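Local coordinates for protein putative Glycerophosphoryl diester phosphodiesterase (Silicibacter pomeroyi, PDB 3L12) that is a putative member of the glycerophosphoryl diester phosphodiesterase family, built as a TIM barrel and holding a magnesium ion, at residues S6-L11 against G245-C250; G37-L42 against A137-Q142; A169-V174 against R197-D202; S236-V241 against P258-E263; E280-M285 against D291-D296. One frame throughout, in Å; residues are numbered along the deposited sequence.

Overall arrangement
The contacts follow the chain around a TIM barrel. Segment 6-11, in the loop ahead of strand 19-23, meets strand 248-251 in contact 1 and so closes a loop of more than 230 residues. Nested inside that loop are contact 2, which brings the turn after helix 129-137 to helix 35-43, and contact 3, which pairs helices 160-176 and 190-199. Contact 4 joins helices 237-244 and 258-266 and crosses contact 1, since strand 248-251 runs between those helices. Contact 5 comes last, packing helix 279-288 on strand 292-295. Contacts 3 and 5 lie on opposite sides of the chain's centre, their centres about 29 Å apart.

Contact 1 (S6-L11 against G245-C250); sequences SQLEGL and GGQLWC
Leu-8 and Leu-248 meet through single methyl groups, CD2 of Leu-8 lying 3.5 Å from CD1 of Leu-248. The two side chains slide past one another in opposite directions and touch methyl to methyl. Both have CG beside the backbone N and anti to the carbonyl carbon, but they differ one bond further out: chi2 of Leu-8 is 177°, while that of Leu-248 is 83°. The turned fork of Leu-248 places its two methyls against different partners, and CD2 lies 4.2 Å from CD1 of Leu-11, whose side chain crosses it at about a right angle. The other branch of Leu-8 is used as well: its CD1 rests 4.0 Å from CB of Gln-247 and equally close to CG. Gln-247 thus offers only its aliphatic base to the leucine. Its chain bends at chi2 (64°) and carries the amide away, where OE1 accepts from the backbone N of Thr-205, at the start of strand 205-209, and NE2 makes a weak bond to the carbonyl O of Gly-245. The contact is therefore apolar and buried. The N-terminal segment covers the interior of the TIM barrel at the end where strand 248-251 begins: Leu-8 also reaches Ile-270 of strand 270-273, Leu-11 and Leu-248 both touch Val-184 of strand 183-187, and Leu-248 packs on Ser-206 of strand 205-209.

Contact 2 (G37-L42 against A137-Q142); sequences GFAFTL and AGYGDQ
With chi1 of -59° and chi2 of 173°, Leu-42 sends CD1 out from helix 35-43 onto the ring of Tyr-139. The tyrosine holds CG beside its backbone N, and its ring reaches back toward the helix. CD1 of Leu-42 sits over one face of that ring, 3.7 Å from the centroid and 21° off the normal, a CH-pi contact displaced toward the rim. Its nearest ring atom is CE1 of Tyr-139, at 3.5 Å. Beyond the ring, the phenol oxygen comes beside Ala-39, with OH of Tyr-139 lying 3.9 Å from CA of that residue. A water completes the junction: it donates to the carbonyl O of Ala-39 at 2.7 Å and lies 2.6 Å from OH of Tyr-139, at the ring edge and in its plane. One aromatic side chain is thus held by a methyl over its face and by a water-bridged hydroxyl. Gly-140, with positive phi, ends the type I turn from Ala-137 that carries Tyr-139 beyond helix 129-137. This is peripheral packing in a TIM barrel, where a loop leading from an outer helix into the next strand, 145-150, leans on a neighbouring helix of the outer layer.

Contact 3 (A169-V174 against R197-D202); sequences AVLADV and RRQAPD
Apolar contacts carry this junction, and all of them pass through the fork of Leu-171. CD2 of Leu-171 lies 3.6 Å from CB of Ala-200, and CD1 is almost as near that same methyl, at 3.7 Å from CB of Ala-200, so the alanine is met by both branches. CD1 of Leu-171 also touches the base of Gln-199, 3.6 Å from its CB. The leucine keeps CG beside the backbone N (chi1 -71°) with chi2 anti at 170°, which carries the fork from helix 160-176 to the end of helix 190-199. Ala-200 is the first residue there to leave helical backbone angles, yet its CB still points at the leucine. Leu-171 also packs on Leu-203 and on Met-185 of strand 183-187, which lies between the two helices in sequence.

Polar atoms add a tie beside the leucine. The glutamine chain is extended beyond CG and passes obliquely by Leu-171, which brings OE1 of Gln-199 to 3.8 Å from CD1 of Leu-171, a distance of packing alone. NE2 of the same amide bonds to OE2 of Glu-195 and to the carbonyl O of Ala-164, and the latter bond joins helix 190-199 to helix 160-176. The chemistry implies apolar packing between two adjacent helices of the TIM barrel's outer layer, flanked by a polar tie between the same helices.

Contact 4 (S236-V241 against P258-E263); sequences SLPQAV and PELVAE
Two neighbouring helices of the outer layer of the TIM barrel, 237-244 and 258-266, meet here through the N-cap of the first and a small apolar patch. Ser-236 is that N-cap. Its OG donates to OE2 of Glu-263 at 2.7 Å and in turn accepts from the backbone N of Gln-239, 3.2 Å from OG of Ser-236, with an N-H...O angle of 160°. One hydroxyl therefore serves as donor to the neighbouring helix and acceptor for its own. Its chi1 of 68° sets OG between the backbone N and the carbonyl carbon, from where it can do both. The glutamate reaches across in a nearly straight chain, CG anti to the backbone N and chi2 likewise anti. The serine hydroxyl does not lie in the carboxylate plane but meets OE2 from above it, 48° out. Being next to the first turn of helix 237-244, the carboxylate would probably gain from the positive end of that helix dipole.

Beside this polar bridge, Pro-238 turns its ring to Leu-260: CD of Pro-238 is 3.9 Å from CD2 of Leu-260, and the side chains cross at about a right angle. CG of Pro-238 also lies 4.1 Å from OE1 of Glu-263. Both Pro-238 and Leu-260 pack on Trp-249 of strand 248-251, which lies between the helices in sequence. Adjacent helices packed side by side over the strand that links them are typical of the beta/alpha barrel.

Contact 5 (E280-M285 against D291-D296); sequences EDIRRM and DGIVTD
The apolar contacts converge on one methyl, CD1 of Ile-293, which strand 292-295 presents to helix 279-288. CD1 of Ile-293 lies 4.1 Å from CB of Met-285 and 4.2 Å from CG2 of Ile-282, so it faces two residues nearly one turn apart. It also packs on the backbone, 3.9 Å from the carbonyl O of Ile-282. The isoleucine reaches this position with CG1 beside its backbone N and the chain then extended to CD1 (chi2 170°). Met-285, deposited as selenomethionine, touches with its base alone, because bends at chi2 and chi3 carry the selenium end away.

The salt bridge between Asp-281 and Arg-284 lies within the helix. Arg-284 grips Asp-281 end-on, NH1 and NH2 both donating to OD1, with NH1 of Arg-284 3.0 Å from OD1 of Asp-281. That oxygen lies in the guanidinium plane; NH1 uses its anti lone pair, whereas NH2 comes from above the carboxylate plane.

Helix 279-288 is the crossover of a beta-alpha-beta unit between strands 270-273 and 292-295. Met-285 touches Thr-273 on the first strand, Ile-293 bonds through its backbone to Arg-19 and Ile-21 of strand 19-23, and Ile-282 packs against helix 298-307.

Contact 1 (S6-L11 against G245-C250)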
# COMPACT_ATOMS: atom_id res chain seq x y z
N SER A 6 27.89 -3.64 11.73
CA SER A 6 27.44 -3.93 10.35
C SER A 6 25.98 -3.54 10.14
O SER A 6 25.52 -3.27 9.00
CB SER A 6 27.64 -5.42 10.05
OG SER A 6 26.54 -6.15 10.57
N GLN A 7 25.23 -3.47 11.23
CA GLN A 7 23.84 -3.08 11.17
C GLN A 7 23.66 -1.64 10.65
O GLN A 7 22.61 -1.30 10.11
CB GLN A 7 23.16 -3.17 12.53
CG GLN A 7 23.26 -4.51 13.27
CD GLN A 7 24.55 -4.69 14.07
OE1 GLN A 7 25.52 -3.93 13.95
NE2 GLN A 7 24.55 -5.72 14.91
N LEU A 8 24.65 -0.79 10.90
CA LEU A 8 24.53 0.62 10.52
C LEU A 8 24.67 0.85 9.03
O LEU A 8 24.34 1.95 8.57
CB LEU A 8 25.55 1.45 11.30
CG LEU A 8 25.44 1.34 12.83
CD1 LEU A 8 26.54 2.16 13.48
CD2 LEU A 8 24.04 1.76 13.34
N GLU A 9 25.12 -0.15 8.27
CA GLU A 9 25.29 -0.01 6.82
C GLU A 9 23.98 0.39 6.14
O GLU A 9 23.99 1.22 5.23
CB GLU A 9 25.88 -1.30 6.23
CG GLU A 9 27.34 -1.51 6.65
CD GLU A 9 27.90 -2.88 6.25
OE1 GLU A 9 27.25 -3.56 5.40
OE2 GLU A 9 28.99 -3.27 6.78
N GLY A 10 22.85 -0.14 6.61
CA GLY A 10 21.57 0.20 6.02
C GLY A 10 20.89 1.46 6.55
O GLY A 10 19.81 1.81 6.07
N LEU A 11 21.50 2.12 7.54
CA LEU A 11 20.95 3.31 8.16
C LEU A 11 21.84 4.54 7.94
O LEU A 11 21.39 5.66 8.12
CB LEU A 11 20.76 3.04 9.66
CG LEU A 11 19.76 1.89 9.90
CD1 LEU A 11 19.69 1.49 11.34
CD2 LEU A 11 18.36 2.23 9.40
N GLY A 245 27.07 6.70 24.85
CA GLY A 245 27.58 5.55 24.11
C GLY A 245 26.70 5.12 22.95
O GLY A 245 26.81 4.00 22.46
N GLY A 246 25.80 5.99 22.52
CA GLY A 246 24.91 5.65 21.38
C GLY A 246 25.59 5.80 20.02
O GLY A 246 26.57 6.57 19.88
N GLN A 247 25.06 5.06 19.04
CA GLN A 247 25.51 5.14 17.66
C GLN A 247 24.58 6.02 16.79
O GLN A 247 25.03 6.55 15.78
CB GLN A 247 25.60 3.77 17.03
CG GLN A 247 26.82 2.96 17.44
CD GLN A 247 26.84 2.64 18.92
OE1 GLN A 247 25.87 2.12 19.46
NE2 GLN A 247 27.96 2.95 19.59
N LEU A 248 23.32 6.14 17.18
CA LEU A 248 22.33 6.96 16.43
C LEU A 248 21.63 7.93 17.37
O LEU A 248 21.35 7.63 18.54
CB LEU A 248 21.28 6.08 15.79
CG LEU A 248 21.62 5.03 14.74
CD1 LEU A 248 22.06 3.81 15.45
CD2 LEU A 248 20.37 4.74 13.83
N TRP A 249 21.31 9.10 16.81
CA TRP A 249 20.49 10.10 17.47
C TRP A 249 19.29 10.26 16.59
O TRP A 249 19.44 10.49 15.39
CB TRP A 249 21.23 11.44 17.60
CG TRP A 249 20.34 12.55 18.13
CD1 TRP A 249 19.42 12.49 19.12
CD2 TRP A 249 20.35 13.92 17.68
NE1 TRP A 249 18.81 13.74 19.30
CE2 TRP A 249 19.37 14.62 18.42
CE3 TRP A 249 21.05 14.59 16.68
CZ2 TRP A 249 19.10 15.97 18.22
CZ3 TRP A 249 20.78 15.93 16.47
CH2 TRP A 249 19.80 16.59 17.23
N CYS A 250 18.10 10.12 17.16
CA CYS A 250 16.85 10.15 16.39
C CYS A 250 15.91 11.19 16.92
O CYS A 250 15.00 10.92 17.66
CB CYS A 250 16.14 8.79 16.35
SG CYS A 250 17.16 7.53 15.51

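Contact 2 (G37-L42 against A137-Q142)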
# COMPACT_ATOMS: atom_id res chain seq x y z
N GLY A 37 1.13 -5.28 7.07
CA GLY A 37 1.69 -4.00 6.75
C GLY A 37 3.19 -4.06 6.55
O GLY A 37 3.75 -3.35 5.70
N PHE A 38 3.86 -4.97 7.30
CA PHE A 38 5.31 -5.11 7.11
C PHE A 38 5.63 -5.73 5.77
O PHE A 38 6.53 -5.28 5.09
CB PHE A 38 5.99 -5.86 8.27
CG PHE A 38 5.96 -5.14 9.58
CD1 PHE A 38 6.54 -3.88 9.72
CD2 PHE A 38 5.30 -5.68 10.70
CE1 PHE A 38 6.52 -3.21 10.95
CE2 PHE A 38 5.26 -4.99 11.90
CZ PHE A 38 5.88 -3.77 12.03
N ALA A 39 4.85 -6.72 5.36
CA ALA A 39 5.06 -7.33 4.06
C ALA A 39 4.81 -6.36 2.95
O ALA A 39 5.53 -6.34 1.95
CB ALA A 39 4.16 -8.55 3.89
N PHE A 40 3.75 -5.54 3.08
CA PHE A 40 3.49 -4.52 2.09
C PHE A 40 4.72 -3.56 1.97
O PHE A 40 5.20 -3.24 0.87
CB PHE A 40 2.28 -3.65 2.45
CG PHE A 40 2.33 -2.30 1.76
CD1 PHE A 40 2.16 -2.25 0.38
CD2 PHE A 40 2.69 -1.12 2.44
CE1 PHE A 40 2.27 -1.06 -0.32
CE2 PHE A 40 2.81 0.06 1.73
CZ PHE A 40 2.59 0.08 0.35
N THR A 41 5.23 -3.14 3.13
CA THR A 41 6.34 -2.18 3.20
C THR A 41 7.53 -2.71 2.46
O THR A 41 8.17 -1.97 1.65
CB THR A 41 6.66 -1.82 4.66
OG1 THR A 41 5.47 -1.24 5.24
CG2 THR A 41 7.77 -0.77 4.78
N LEU A 42 7.83 -3.98 2.67
CA LEU A 42 8.95 -4.59 1.97
C LEU A 42 8.70 -4.77 0.46
O LEU A 42 9.64 -4.64 -0.37
CB LEU A 42 9.33 -5.92 2.60
CG LEU A 42 9.72 -5.79 4.06
CD1 LEU A 42 9.92 -7.19 4.63
CD2 LEU A 42 11.00 -5.00 4.24
N ALA A 137 13.37 -12.60 8.55
CA ALA A 137 14.48 -13.52 8.27
C ALA A 137 14.24 -14.32 6.99
O ALA A 137 15.20 -14.66 6.28
CB ALA A 137 14.72 -14.45 9.46
N GLY A 138 12.97 -14.59 6.67
CA GLY A 138 12.58 -15.26 5.43
C GLY A 138 12.99 -14.57 4.13
O GLY A 138 13.05 -15.23 3.07
N TYR A 139 13.27 -13.27 4.17
CA TYR A 139 13.71 -12.54 2.97
C TYR A 139 15.22 -12.75 2.72
O TYR A 139 15.74 -12.25 1.73
CB TYR A 139 13.36 -11.05 3.08
CG TYR A 139 11.88 -10.79 3.01
CD1 TYR A 139 11.07 -10.96 4.13
CD2 TYR A 139 11.27 -10.29 1.85
CE1 TYR A 139 9.69 -10.69 4.09
CE2 TYR A 139 9.90 -10.01 1.80
CZ TYR A 139 9.12 -10.22 2.93
OH TYR A 139 7.74 -9.95 2.91
N GLY A 140 15.92 -13.42 3.64
CA GLY A 140 17.34 -13.73 3.47
C GLY A 140 18.22 -12.50 3.35
O GLY A 140 18.19 -11.61 4.21
N ASP A 141 18.97 -12.42 2.26
CA ASP A 141 19.83 -11.28 2.03
C ASP A 141 19.02 -10.02 1.83
O ASP A 141 19.56 -8.94 2.00
CB ASP A 141 20.73 -11.49 0.82
CG ASP A 141 21.87 -12.45 1.09
OD1 ASP A 141 22.12 -12.80 2.28
OD2 ASP A 141 22.53 -12.83 0.12
N GLN A 142 17.74 -10.14 1.49
CA GLN A 142 16.88 -8.97 1.36
C GLN A 142 16.15 -8.63 2.68
O GLN A 142 15.20 -7.82 2.67
CB GLN A 142 15.87 -9.19 0.22
CG GLN A 142 16.56 -9.64 -1.09
CD GLN A 142 17.70 -8.72 -1.49
OE1 GLN A 142 17.54 -7.49 -1.47
NE2 GLN A 142 18.87 -9.31 -1.87
O HOH W 1 6.77 -8.53 0.92

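Contact 3 (A169-V174 against R197-D202)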
# COMPACT_ATOMS: atom_id res chain seq x y z
N ALA A 169 14.38 -10.74 27.04
CA ALA A 169 13.34 -11.37 26.26
C ALA A 169 13.38 -10.92 24.78
O ALA A 169 13.27 -11.74 23.89
CB ALA A 169 11.95 -11.09 26.92
N VAL A 170 13.53 -9.62 24.56
CA VAL A 170 13.68 -9.09 23.22
C VAL A 170 14.92 -9.70 22.56
O VAL A 170 14.89 -10.19 21.43
CB VAL A 170 13.73 -7.55 23.26
CG1 VAL A 170 14.18 -6.97 21.94
CG2 VAL A 170 12.36 -7.02 23.67
N LEU A 171 16.03 -9.75 23.29
CA LEU A 171 17.28 -10.32 22.71
C LEU A 171 17.18 -11.80 22.38
O LEU A 171 17.73 -12.25 21.38
CB LEU A 171 18.46 -10.07 23.64
CG LEU A 171 18.88 -8.60 23.68
CD1 LEU A 171 19.91 -8.35 24.81
CD2 LEU A 171 19.44 -8.13 22.32
N ALA A 172 16.48 -12.56 23.22
CA ALA A 172 16.27 -13.99 22.99
C ALA A 172 15.58 -14.18 21.65
O ALA A 172 15.96 -15.09 20.87
CB ALA A 172 15.45 -14.63 24.12
N ASP A 173 14.60 -13.34 21.36
CA ASP A 173 13.92 -13.40 20.05
C ASP A 173 14.85 -13.05 18.91
O ASP A 173 14.91 -13.76 17.89
CB ASP A 173 12.71 -12.47 19.99
CG ASP A 173 11.48 -13.04 20.67
OD1 ASP A 173 11.40 -14.25 20.96
OD2 ASP A 173 10.57 -12.22 20.95
N VAL A 174 15.58 -11.94 19.05
CA VAL A 174 16.52 -11.48 18.01
C VAL A 174 17.53 -12.59 17.70
O VAL A 174 17.81 -12.91 16.53
CB VAL A 174 17.24 -10.17 18.43
CG1 VAL A 174 18.33 -9.81 17.43
CG2 VAL A 174 16.25 -9.00 18.55
N ARG A 197 23.05 -2.31 25.94
CA ARG A 197 24.45 -2.31 25.62
C ARG A 197 25.19 -3.30 26.50
O ARG A 197 26.11 -3.97 26.05
CB ARG A 197 25.06 -0.92 25.77
CG ARG A 197 26.48 -0.84 25.29
CD ARG A 197 27.11 0.53 25.42
NE ARG A 197 26.27 1.55 24.80
CZ ARG A 197 25.47 2.41 25.45
NH1 ARG A 197 25.42 2.43 26.79
NH2 ARG A 197 24.75 3.29 24.76
N ARG A 198 24.80 -3.38 27.77
CA ARG A 198 25.42 -4.36 28.65
C ARG A 198 25.04 -5.79 28.29
O ARG A 198 25.88 -6.69 28.39
CB ARG A 198 25.13 -4.07 30.13
CG ARG A 198 25.90 -2.89 30.67
CD ARG A 198 25.68 -2.78 32.19
NE ARG A 198 24.31 -2.42 32.49
CZ ARG A 198 23.81 -1.18 32.49
NH1 ARG A 198 24.58 -0.13 32.20
NH2 ARG A 198 22.53 -0.99 32.76
N GLN A 199 23.79 -6.02 27.90
CA GLN A 199 23.38 -7.37 27.50
C GLN A 199 23.73 -7.77 26.05
O GLN A 199 23.80 -8.97 25.76
CB GLN A 199 21.88 -7.58 27.71
CG GLN A 199 21.41 -7.58 29.14
CD GLN A 199 19.98 -8.03 29.30
OE1 GLN A 199 19.51 -8.93 28.58
NE2 GLN A 199 19.26 -7.39 30.21
N ALA A 200 23.97 -6.79 25.18
CA ALA A 200 24.19 -7.03 23.74
C ALA A 200 25.07 -5.93 23.15
O ALA A 200 24.60 -5.13 22.35
CB ALA A 200 22.85 -7.10 23.04
N PRO A 201 26.36 -5.89 23.54
CA PRO A 201 27.22 -4.84 23.06
C PRO A 201 27.45 -4.89 21.55
O PRO A 201 27.94 -3.91 20.97
CB PRO A 201 28.55 -5.10 23.80
CG PRO A 201 28.47 -6.50 24.22
CD PRO A 201 27.05 -6.74 24.53
N ASP A 202 27.09 -6.01 20.95
CA ASP A 202 27.18 -6.20 19.51
C ASP A 202 26.09 -5.47 18.74
O ASP A 202 26.26 -5.26 17.55
CB ASP A 202 27.16 -7.70 19.16
CG ASP A 202 26.00 -8.49 19.80
OD1 ASP A 202 25.83 -8.47 21.07
OD2 ASP A 202 25.29 -9.17 19.02

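Contact 4 (S236-V241 against P258-E263)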
# COMPACT_ATOMS: atom_id res chain seq x y z
N SER A 236 24.53 19.47 24.43
CA SER A 236 23.57 19.28 23.34
C SER A 236 23.07 17.86 23.32
O SER A 236 23.68 16.96 23.90
CB SER A 236 24.18 19.62 21.98
OG SER A 236 25.19 18.70 21.59
N LEU A 237 21.94 17.65 22.65
CA LEU A 237 21.41 16.30 22.51
C LEU A 237 22.46 15.38 21.83
O LEU A 237 22.75 14.32 22.38
CB LEU A 237 20.02 16.30 21.82
CG LEU A 237 18.85 16.67 22.75
CD1 LEU A 237 17.51 16.88 22.03
CD2 LEU A 237 18.67 15.59 23.85
N PRO A 238 23.07 15.79 20.68
CA PRO A 238 24.10 14.97 20.08
C PRO A 238 25.24 14.61 21.02
O PRO A 238 25.68 13.46 21.02
CB PRO A 238 24.65 15.85 18.95
CG PRO A 238 23.67 16.83 18.67
CD PRO A 238 22.67 16.89 19.77
N GLN A 239 25.71 15.60 21.81
CA GLN A 239 26.77 15.35 22.75
C GLN A 239 26.28 14.37 23.81
O GLN A 239 26.99 13.45 24.15
CB GLN A 239 27.29 16.65 23.40
CG GLN A 239 28.53 16.43 24.26
CD GLN A 239 29.68 15.76 23.50
OE1 GLN A 239 29.92 14.55 23.63
NE2 GLN A 239 30.35 16.53 22.64
N ALA A 240 25.07 14.56 24.33
CA ALA A 240 24.52 13.69 25.36
C ALA A 240 24.45 12.24 24.88
O ALA A 240 24.74 11.30 25.63
CB ALA A 240 23.13 14.18 25.78
N VAL A 241 24.03 12.06 23.63
CA VAL A 241 23.92 10.72 23.03
C VAL A 241 25.31 10.10 22.80
O VAL A 241 25.52 8.94 23.17
CB VAL A 241 23.09 10.78 21.72
CG1 VAL A 241 23.18 9.47 20.97
CG2 VAL A 241 21.66 11.12 22.04
N PRO A 258 20.24 22.02 10.50
CA PRO A 258 21.42 21.43 9.84
C PRO A 258 22.68 21.47 10.69
O PRO A 258 23.55 20.60 10.54
CB PRO A 258 21.59 22.29 8.60
CG PRO A 258 20.28 22.88 8.36
CD PRO A 258 19.65 23.10 9.68
N GLU A 259 22.77 22.47 11.55
CA GLU A 259 23.89 22.64 12.46
C GLU A 259 23.88 21.49 13.48
O GLU A 259 24.95 20.90 13.72
CB GLU A 259 23.93 24.03 13.12
CG GLU A 259 22.58 24.70 13.50
CD GLU A 259 21.75 25.22 12.28
OE1 GLU A 259 20.75 25.95 12.49
OE2 GLU A 259 22.08 24.91 11.12
N LEU A 260 22.70 21.15 14.04
CA LEU A 260 22.61 20.01 14.97
C LEU A 260 22.97 18.71 14.24
O LEU A 260 23.65 17.88 14.81
CB LEU A 260 21.24 19.88 15.65
CG LEU A 260 20.95 20.77 16.86
CD1 LEU A 260 19.44 20.90 17.14
CD2 LEU A 260 21.73 20.28 18.14
N VAL A 261 22.52 18.53 12.99
CA VAL A 261 22.88 17.33 12.22
C VAL A 261 24.38 17.26 11.96
O VAL A 261 25.00 16.20 12.13
CB VAL A 261 22.09 17.23 10.87
CG1 VAL A 261 22.72 16.14 9.98
CG2 VAL A 261 20.59 17.03 11.11
N ALA A 262 24.99 18.37 11.55
CA ALA A 262 26.44 18.37 11.35
C ALA A 262 27.20 18.15 12.68
O ALA A 262 28.22 17.45 12.70
CB ALA A 262 26.89 19.66 10.67
N GLU A 263 26.72 18.73 13.78
CA GLU A 263 27.34 18.48 15.09
C GLU A 263 27.33 16.98 15.42
O GLU A 263 28.33 16.42 15.89
CB GLU A 263 26.63 19.24 16.22
CG GLU A 263 27.33 19.10 17.58
CD GLU A 263 26.60 19.79 18.70
OE1 GLU A 263 25.59 20.48 18.43
OE2 GLU A 263 27.02 19.63 19.87

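Contact 5 (E280-M285 against D291-D296)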
# COMPACT_ATOMS: atom_id res chain seq x y z
N GLU A 280 6.70 19.09 2.12
CA GLU A 280 7.67 20.14 2.40
C GLU A 280 8.61 19.76 3.56
O GLU A 280 9.74 20.23 3.59
CB GLU A 280 7.00 21.51 2.71
CG GLU A 280 6.22 22.21 1.55
CD GLU A 280 5.10 23.17 2.05
OE1 GLU A 280 4.79 24.18 1.35
OE2 GLU A 280 4.52 22.92 3.14
N ASP A 281 8.12 18.96 4.52
CA ASP A 281 8.95 18.47 5.65
C ASP A 281 9.92 17.41 5.18
O ASP A 281 11.09 17.44 5.52
CB ASP A 281 8.09 17.94 6.78
CG ASP A 281 7.17 19.03 7.42
OD1 ASP A 281 7.50 20.23 7.39
OD2 ASP A 281 6.10 18.63 7.93
N ILE A 282 9.44 16.52 4.34
CA ILE A 282 10.33 15.46 3.77
C ILE A 282 11.46 16.10 3.01
O ILE A 282 12.65 15.81 3.24
CB ILE A 282 9.53 14.47 2.91
CG1 ILE A 282 8.52 13.70 3.76
CG2 ILE A 282 10.47 13.50 2.17
CD1 ILE A 282 7.43 12.98 2.94
N ARG A 283 11.12 17.04 2.13
CA ARG A 283 12.10 17.77 1.36
C ARG A 283 13.10 18.52 2.25
O ARG A 283 14.29 18.45 2.01
CB ARG A 283 11.40 18.74 0.38
CG ARG A 283 12.30 19.48 -0.53
CD ARG A 283 11.53 20.17 -1.65
NE ARG A 283 10.90 19.24 -2.57
CZ ARG A 283 11.49 18.76 -3.68
NH1 ARG A 283 12.68 19.16 -4.07
NH2 ARG A 283 10.82 17.92 -4.44
N ARG A 284 12.61 19.24 3.26
CA ARG A 284 13.49 20.02 4.16
C ARG A 284 14.44 19.09 4.92
O ARG A 284 15.64 19.41 5.04
CB ARG A 284 12.67 20.86 5.15
CG ARG A 284 13.53 21.79 5.98
CD ARG A 284 12.71 22.74 6.81
NE ARG A 284 12.02 22.05 7.90
CZ ARG A 284 10.75 21.66 7.87
NH1 ARG A 284 9.96 21.91 6.82
NH2 ARG A 284 10.25 21.02 8.92
N MSE A 285 13.94 17.93 5.37
CA MSE A 285 14.78 16.99 6.10
C MSE A 285 15.87 16.41 5.19
O MSE A 285 17.01 16.32 5.59
CB MSE A 285 14.00 15.85 6.78
CG MSE A 285 13.15 16.25 7.93
SE MSE A 285 14.15 17.16 9.38
CE MSE A 285 13.94 18.97 8.83
N ASP A 291 20.75 11.21 7.80
CA ASP A 291 21.07 9.93 7.20
C ASP A 291 19.81 9.22 6.73
O ASP A 291 19.86 8.51 5.72
CB ASP A 291 21.77 9.04 8.20
CG ASP A 291 23.12 9.57 8.57
OD1 ASP A 291 23.20 10.34 9.56
OD2 ASP A 291 24.06 9.28 7.84
N GLY A 292 18.71 9.45 7.42
CA GLY A 292 17.46 8.75 7.07
C GLY A 292 16.24 9.42 7.64
O GLY A 292 16.34 10.22 8.56
N ILE A 293 15.11 9.07 7.03
CA ILE A 293 13.79 9.57 7.36
C ILE A 293 12.82 8.45 7.66
O ILE A 293 12.66 7.52 6.83
CB ILE A 293 13.23 10.38 6.18
CG1 ILE A 293 14.07 11.60 5.95
CG2 ILE A 293 11.79 10.84 6.42
CD1 ILE A 293 13.73 12.34 4.61
N VAL A 294 12.26 8.47 8.87
CA VAL A 294 11.22 7.57 9.29
C VAL A 294 9.93 8.25 8.90
O VAL A 294 9.64 9.38 9.30
CB VAL A 294 11.27 7.33 10.83
CG1 VAL A 294 10.17 6.38 11.27
CG2 VAL A 294 12.65 6.80 11.23
N THR A 295 9.11 7.50 8.15
CA THR A 295 7.88 8.03 7.56
C THR A 295 6.69 7.02 7.59
O THR A 295 6.85 5.83 7.40
CB THR A 295 8.13 8.50 6.10
OG1 THR A 295 6.94 9.17 5.57
CG2 THR A 295 8.58 7.30 5.19
N ASP A 296 5.48 7.57 7.75
CA ASP A 296 4.26 6.82 7.58
C ASP A 296 3.88 6.58 6.10
O ASP A 296 3.01 5.73 5.79
CB ASP A 296 3.08 7.56 8.26
CG ASP A 296 3.24 7.63 9.78
OD1 ASP A 296 3.57 6.62 10.36
OD2 ASP A 296 2.99 8.70 10.37